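Dehydratase, IlvD/Edd family (Caulobacter crescentus, PDB 5OYN) catalyses the dehydration of D-xylonate to 2-dehydro-3-deoxy-D-arabinonate in D-xylose degradation, using a [2Fe-2S] cluster and magnesium, and also dehydrates D-gluconate. Local coordinates at residues P339-E344 with R370-R375; D314-N320 with E376-Y381. All blocks are in the same frame, centred on the assembly; numbering follows the deposited sequence.

Contact 1: residues P339-E344 with R370-R375; sequences PAVLWE and RETSDR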
# COMPACT_ATOMS: atom_id res chain seq x y z
N PRO A 339 24.10 -17.80 -13.46
CA PRO A 339 24.60 -19.16 -13.19
C PRO A 339 25.05 -19.88 -14.44
O PRO A 339 26.03 -20.63 -14.39
CB PRO A 339 23.40 -19.85 -12.54
CG PRO A 339 22.58 -18.77 -12.02
CD PRO A 339 22.73 -17.63 -12.97
N ALA A 340 24.38 -19.66 -15.57
CA ALA A 340 24.81 -20.31 -16.81
C ALA A 340 26.18 -19.81 -17.25
O ALA A 340 27.00 -20.58 -17.75
CB ALA A 340 23.76 -20.12 -17.91
N VAL A 341 26.44 -18.52 -17.07
CA VAL A 341 27.73 -17.97 -17.44
C VAL A 341 28.81 -18.51 -16.51
O VAL A 341 29.88 -18.95 -16.96
CB VAL A 341 27.68 -16.43 -17.42
CG1 VAL A 341 28.96 -15.84 -17.97
CG2 VAL A 341 26.46 -15.92 -18.21
N LEU A 342 28.53 -18.51 -15.20
CA LEU A 342 29.47 -19.05 -14.23
C LEU A 342 29.76 -20.52 -14.49
O LEU A 342 30.89 -20.98 -14.27
CB LEU A 342 28.91 -18.85 -12.81
CG LEU A 342 28.96 -17.39 -12.35
CD1 LEU A 342 28.27 -17.22 -11.03
CD2 LEU A 342 30.40 -16.85 -12.29
N TRP A 343 28.76 -21.27 -14.95
CA TRP A 343 28.98 -22.69 -15.24
C TRP A 343 30.02 -22.86 -16.33
O TRP A 343 30.98 -23.62 -16.18
CB TRP A 343 27.65 -23.33 -15.64
CG TRP A 343 27.70 -24.80 -15.93
CD1 TRP A 343 27.40 -25.82 -15.07
CD2 TRP A 343 28.00 -25.41 -17.19
NE1 TRP A 343 27.52 -27.03 -15.72
CE2 TRP A 343 27.88 -26.80 -17.02
CE3 TRP A 343 28.37 -24.91 -18.45
CZ2 TRP A 343 28.13 -27.71 -18.06
CZ3 TRP A 343 28.61 -25.81 -19.47
CH2 TRP A 343 28.49 -27.19 -19.27
N GLU A 344 29.81 -22.16 -17.45
CA GLU A 344 30.78 -22.10 -18.54
C GLU A 344 32.19 -21.89 -18.00
O GLU A 344 33.11 -22.66 -18.30
CB GLU A 344 30.37 -20.99 -19.50
CG GLU A 344 30.64 -21.22 -20.97
CD GLU A 344 29.93 -22.44 -21.55
OE1 GLU A 344 28.76 -22.70 -21.23
OE2 GLU A 344 30.57 -23.16 -22.36
N ARG A 370 23.58 -25.97 -14.24
CA ARG A 370 23.32 -24.64 -14.77
C ARG A 370 23.83 -24.43 -16.19
O ARG A 370 24.01 -23.28 -16.60
CB ARG A 370 23.93 -23.57 -13.85
CG ARG A 370 23.24 -23.42 -12.49
CD ARG A 370 21.76 -23.73 -12.56
NE ARG A 370 21.15 -23.53 -11.25
CZ ARG A 370 20.21 -22.62 -10.98
NH1 ARG A 370 19.76 -21.81 -11.93
NH2 ARG A 370 19.73 -22.52 -9.75
N GLU A 371 24.07 -25.49 -16.96
CA GLU A 371 24.43 -25.24 -18.35
C GLU A 371 23.28 -24.53 -19.05
O GLU A 371 22.10 -24.84 -18.82
CB GLU A 371 24.78 -26.53 -19.10
CG GLU A 371 25.45 -26.23 -20.46
CD GLU A 371 25.59 -27.44 -21.38
OE1 GLU A 371 25.51 -28.60 -20.89
OE2 GLU A 371 25.79 -27.22 -22.61
N THR A 372 23.61 -23.56 -19.89
CA THR A 372 22.60 -22.74 -20.54
C THR A 372 21.67 -23.59 -21.39
O THR A 372 21.97 -24.73 -21.76
CB THR A 372 23.24 -21.70 -21.45
OG1 THR A 372 22.21 -21.12 -22.27
CG2 THR A 372 24.27 -22.35 -22.33
N SER A 373 20.53 -22.99 -21.72
CA SER A 373 19.51 -23.61 -22.55
C SER A 373 19.33 -22.90 -23.88
O SER A 373 18.55 -23.37 -24.71
CB SER A 373 18.17 -23.63 -21.80
OG SER A 373 17.99 -22.45 -21.03
N ASP A 374 20.02 -21.78 -24.10
CA ASP A 374 19.90 -21.02 -25.34
C ASP A 374 21.30 -20.69 -25.85
O ASP A 374 21.90 -19.68 -25.45
CB ASP A 374 19.07 -19.76 -25.12
CG ASP A 374 18.44 -19.25 -26.39
OD1 ASP A 374 19.00 -19.53 -27.48
OD2 ASP A 374 17.39 -18.56 -26.31
N ARG A 375 21.83 -21.52 -26.74
CA ARG A 375 23.17 -21.23 -27.24
C ARG A 375 23.19 -20.05 -28.21
O ARG A 375 24.28 -19.66 -28.65
CB ARG A 375 23.77 -22.48 -27.88
CG ARG A 375 24.22 -23.56 -26.88
CD ARG A 375 25.51 -23.18 -26.14
NE ARG A 375 25.89 -24.16 -25.11
CZ ARG A 375 26.72 -23.90 -24.10
NH1 ARG A 375 27.27 -22.70 -23.95
NH2 ARG A 375 26.99 -24.85 -23.21
O HOH W 1 26.35 -21.95 -19.70
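A helix packs here against an irregular loop, through one ring face, a small charge network and a bridging water. The apolar part centres on Trp343, whose CA-to-CB bond points toward the loop. Glu371 CG lies over the face of its six-membered ring, 3.6 Å from the centroid, a CH-pi contact. About one turn earlier in the helix, Pro339 CB meets Arg370 CG at 3.6 Å, and Ala340 CB lies 3.9 Å from Thr372 CB. Ala340 CA also approaches Arg370 O at 3.1 Å in a CA-H...O contact, so the loop backbone runs close to the helix.

The charged part is a network of three residues. Arg375 NH1 forms a salt bridge with Glu344 OE1 at 3.1 Å, and Arg375 NH2 forms one with Glu371 OE2 at 2.7 Å. Glu344 OE2 has its own partner, the backbone N of Tyr381.

One water joins both backbones and the Glu344 carboxylate. It donates to Ala340 O (2.5 Å) and Glu344 OE1 (3.0 Å) and accepts from Thr372 N (3.2 Å). Within the loop, Asp374 N bonds to Thr372 OG1 at 2.9 Å, an ST turn. Thr372 OG1 also bonds to Ala335 O, and Asp374 OD2 forms a salt bridge with Arg331 of the same chain and a hydrogen bond with Asn170 of the second subunit.

Val341 and Leu342 touch helix 270-282, and Leu342 and Pro339 touch helices 363-367 and 215-225.

Contact 2: residues D314-N320 with E376-Y381; sequences DIPLIVN and EVIFPY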
# COMPACT_ATOMS: atom_id res chain seq x y z
N ASP A 314 41.95 -12.44 -21.09
CA ASP A 314 41.79 -13.47 -22.12
C ASP A 314 40.57 -14.35 -21.88
O ASP A 314 40.55 -15.51 -22.33
CB ASP A 314 43.05 -14.33 -22.23
CG ASP A 314 43.31 -15.15 -20.97
OD1 ASP A 314 42.59 -14.98 -19.96
OD2 ASP A 314 44.26 -15.98 -21.01
N ILE A 315 39.56 -13.84 -21.17
CA ILE A 315 38.26 -14.51 -21.10
C ILE A 315 37.46 -14.14 -22.34
O ILE A 315 37.34 -12.94 -22.67
CB ILE A 315 37.52 -14.09 -19.84
CG1 ILE A 315 38.38 -14.35 -18.59
CG2 ILE A 315 36.17 -14.79 -19.77
CD1 ILE A 315 38.16 -15.69 -17.94
N PRO A 316 36.91 -15.11 -23.07
CA PRO A 316 36.06 -14.76 -24.22
C PRO A 316 34.70 -14.24 -23.77
O PRO A 316 34.23 -14.49 -22.65
CB PRO A 316 35.92 -16.09 -24.97
CG PRO A 316 36.10 -17.15 -23.93
CD PRO A 316 36.97 -16.56 -22.83
N LEU A 317 34.07 -13.48 -24.66
CA LEU A 317 32.73 -12.94 -24.45
C LEU A 317 31.71 -14.01 -24.82
O LEU A 317 31.69 -14.47 -25.96
CB LEU A 317 32.53 -11.69 -25.30
CG LEU A 317 31.08 -11.22 -25.43
CD1 LEU A 317 30.58 -10.67 -24.09
CD2 LEU A 317 30.94 -10.19 -26.54
N ILE A 318 30.85 -14.39 -23.88
CA ILE A 318 29.91 -15.48 -24.14
C ILE A 318 28.44 -15.10 -24.03
O ILE A 318 27.59 -15.89 -24.46
CB ILE A 318 30.20 -16.71 -23.26
CG1 ILE A 318 30.36 -16.32 -21.80
CG2 ILE A 318 31.43 -17.45 -23.78
CD1 ILE A 318 30.36 -17.54 -20.89
N VAL A 319 28.08 -13.92 -23.52
CA VAL A 319 26.66 -13.55 -23.45
C VAL A 319 26.34 -12.59 -24.58
O VAL A 319 27.03 -11.59 -24.79
CB VAL A 319 26.28 -12.96 -22.07
CG1 VAL A 319 26.89 -13.78 -20.95
CG2 VAL A 319 26.62 -11.49 -21.95
N ASN A 320 25.28 -12.91 -25.32
CA ASN A 320 24.95 -12.21 -26.57
C ASN A 320 23.96 -11.08 -26.28
O ASN A 320 22.82 -11.08 -26.74
CB ASN A 320 24.40 -13.20 -27.58
CG ASN A 320 24.35 -12.62 -28.97
OD1 ASN A 320 24.83 -11.50 -29.20
ND2 ASN A 320 23.74 -13.35 -29.91
N GLU A 376 22.02 -19.48 -28.55
CA GLU A 376 21.97 -18.22 -29.30
C GLU A 376 22.36 -17.04 -28.44
O GLU A 376 22.70 -15.96 -28.96
CB GLU A 376 20.55 -18.00 -29.85
CG GLU A 376 20.34 -18.18 -31.38
CD GLU A 376 18.84 -18.25 -31.81
OE1 GLU A 376 17.94 -17.76 -31.07
OE2 GLU A 376 18.56 -18.81 -32.90
N VAL A 377 22.33 -17.21 -27.12
CA VAL A 377 22.40 -16.12 -26.16
C VAL A 377 23.63 -16.24 -25.28
O VAL A 377 24.34 -15.26 -25.05
CB VAL A 377 21.11 -16.06 -25.29
CG1 VAL A 377 21.12 -14.85 -24.37
CG2 VAL A 377 19.89 -16.08 -26.17
N ILE A 378 23.88 -17.44 -24.77
CA ILE A 378 25.07 -17.71 -23.98
C ILE A 378 25.91 -18.71 -24.77
O ILE A 378 25.59 -19.90 -24.83
CB ILE A 378 24.73 -18.23 -22.59
CG1 ILE A 378 23.96 -17.14 -21.84
CG2 ILE A 378 26.00 -18.65 -21.87
CD1 ILE A 378 23.41 -17.58 -20.50
N PHE A 379 26.99 -18.22 -25.38
CA PHE A 379 27.82 -19.03 -26.26
C PHE A 379 28.70 -19.98 -25.47
O PHE A 379 29.03 -19.73 -24.29
CB PHE A 379 28.67 -18.14 -27.14
CG PHE A 379 27.94 -17.60 -28.33
CD1 PHE A 379 26.59 -17.28 -28.24
CD2 PHE A 379 28.59 -17.41 -29.53
CE1 PHE A 379 25.91 -16.78 -29.34
CE2 PHE A 379 27.92 -16.92 -30.63
CZ PHE A 379 26.57 -16.60 -30.54
N PRO A 380 29.10 -21.10 -26.08
CA PRO A 380 30.05 -22.00 -25.43
C PRO A 380 31.43 -21.36 -25.37
O PRO A 380 31.82 -20.61 -26.26
CB PRO A 380 30.04 -23.26 -26.31
CG PRO A 380 29.60 -22.77 -27.64
CD PRO A 380 28.70 -21.59 -27.42
N TYR A 381 32.13 -21.62 -24.26
CA TYR A 381 33.44 -21.02 -24.02
C TYR A 381 34.37 -21.18 -25.22
O TYR A 381 35.07 -20.24 -25.60
CB TYR A 381 34.06 -21.64 -22.77
CG TYR A 381 35.24 -20.89 -22.22
CD1 TYR A 381 36.50 -20.98 -22.82
CD2 TYR A 381 35.12 -20.10 -21.08
CE1 TYR A 381 37.59 -20.30 -22.31
CE2 TYR A 381 36.20 -19.42 -20.57
CZ TYR A 381 37.43 -19.52 -21.18
OH TYR A 381 38.51 -18.84 -20.66
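Two loops run antiparallel and join in a single beta bridge, with Val319 and Ile378 as a non-hydrogen-bonded pair. The contact lies away from the metal and cluster sites. At Glu376 the backbone O accepts from Asn320 ND2 at 3.0 Å, so a side chain prolongs the backbone pairing. The carboxylate of Glu376 pairs with Arg331 instead. Val377 O takes the first bridge bond, from Asn320 N at 2.5 Å. The CA-to-CB bond of Val377 points away from 314-320, and its side chain touches helix 329-335. Ile378 sits opposite Val319, their CA atoms 4.5 Å apart. CA-H...O contacts join Ile378 CA to Ile318 O (3.1 Å) and Val319 CA to Val377 O (3.3 Å), as suits closely paired backbones. The Ile378 side chain packs on helices 329-335 and 337-347. Phe379 N gives the second bridge bond, to Ile318 O at 2.6 Å. Ile318 CG2 then follows the chain past Phe379 CB (4.4 Å) and Pro380 O (4.0 Å). Beyond Phe379 the backbones are no longer paired, and the Tyr381 ring meets Pro316. Pro316 covers one ring face in a CH-pi contact, with Pro316 CG 3.8 Å from the ring centroid of Tyr381.

Overall arrangement
From the N terminus, the chain passes helix 306-312 and lays down 314-320. It then forms helices 329-335 and 337-347, the latter carrying 339-344. After helix 363-367 it returns as 370-375, which meets 339-344, so contact 1 closes a loop. The next residues, 376-381, pair with 314-320, so contact 2 closes a larger one. Contact 1 is therefore nested inside contact 2. Their centres lie about 10 Å apart and they touch directly: Val341 CG2 packs 3.5 Å from Val319 CG1. One continuous run, 370-381, thus ties helix 337-347 and the loop after helix 306-312 together.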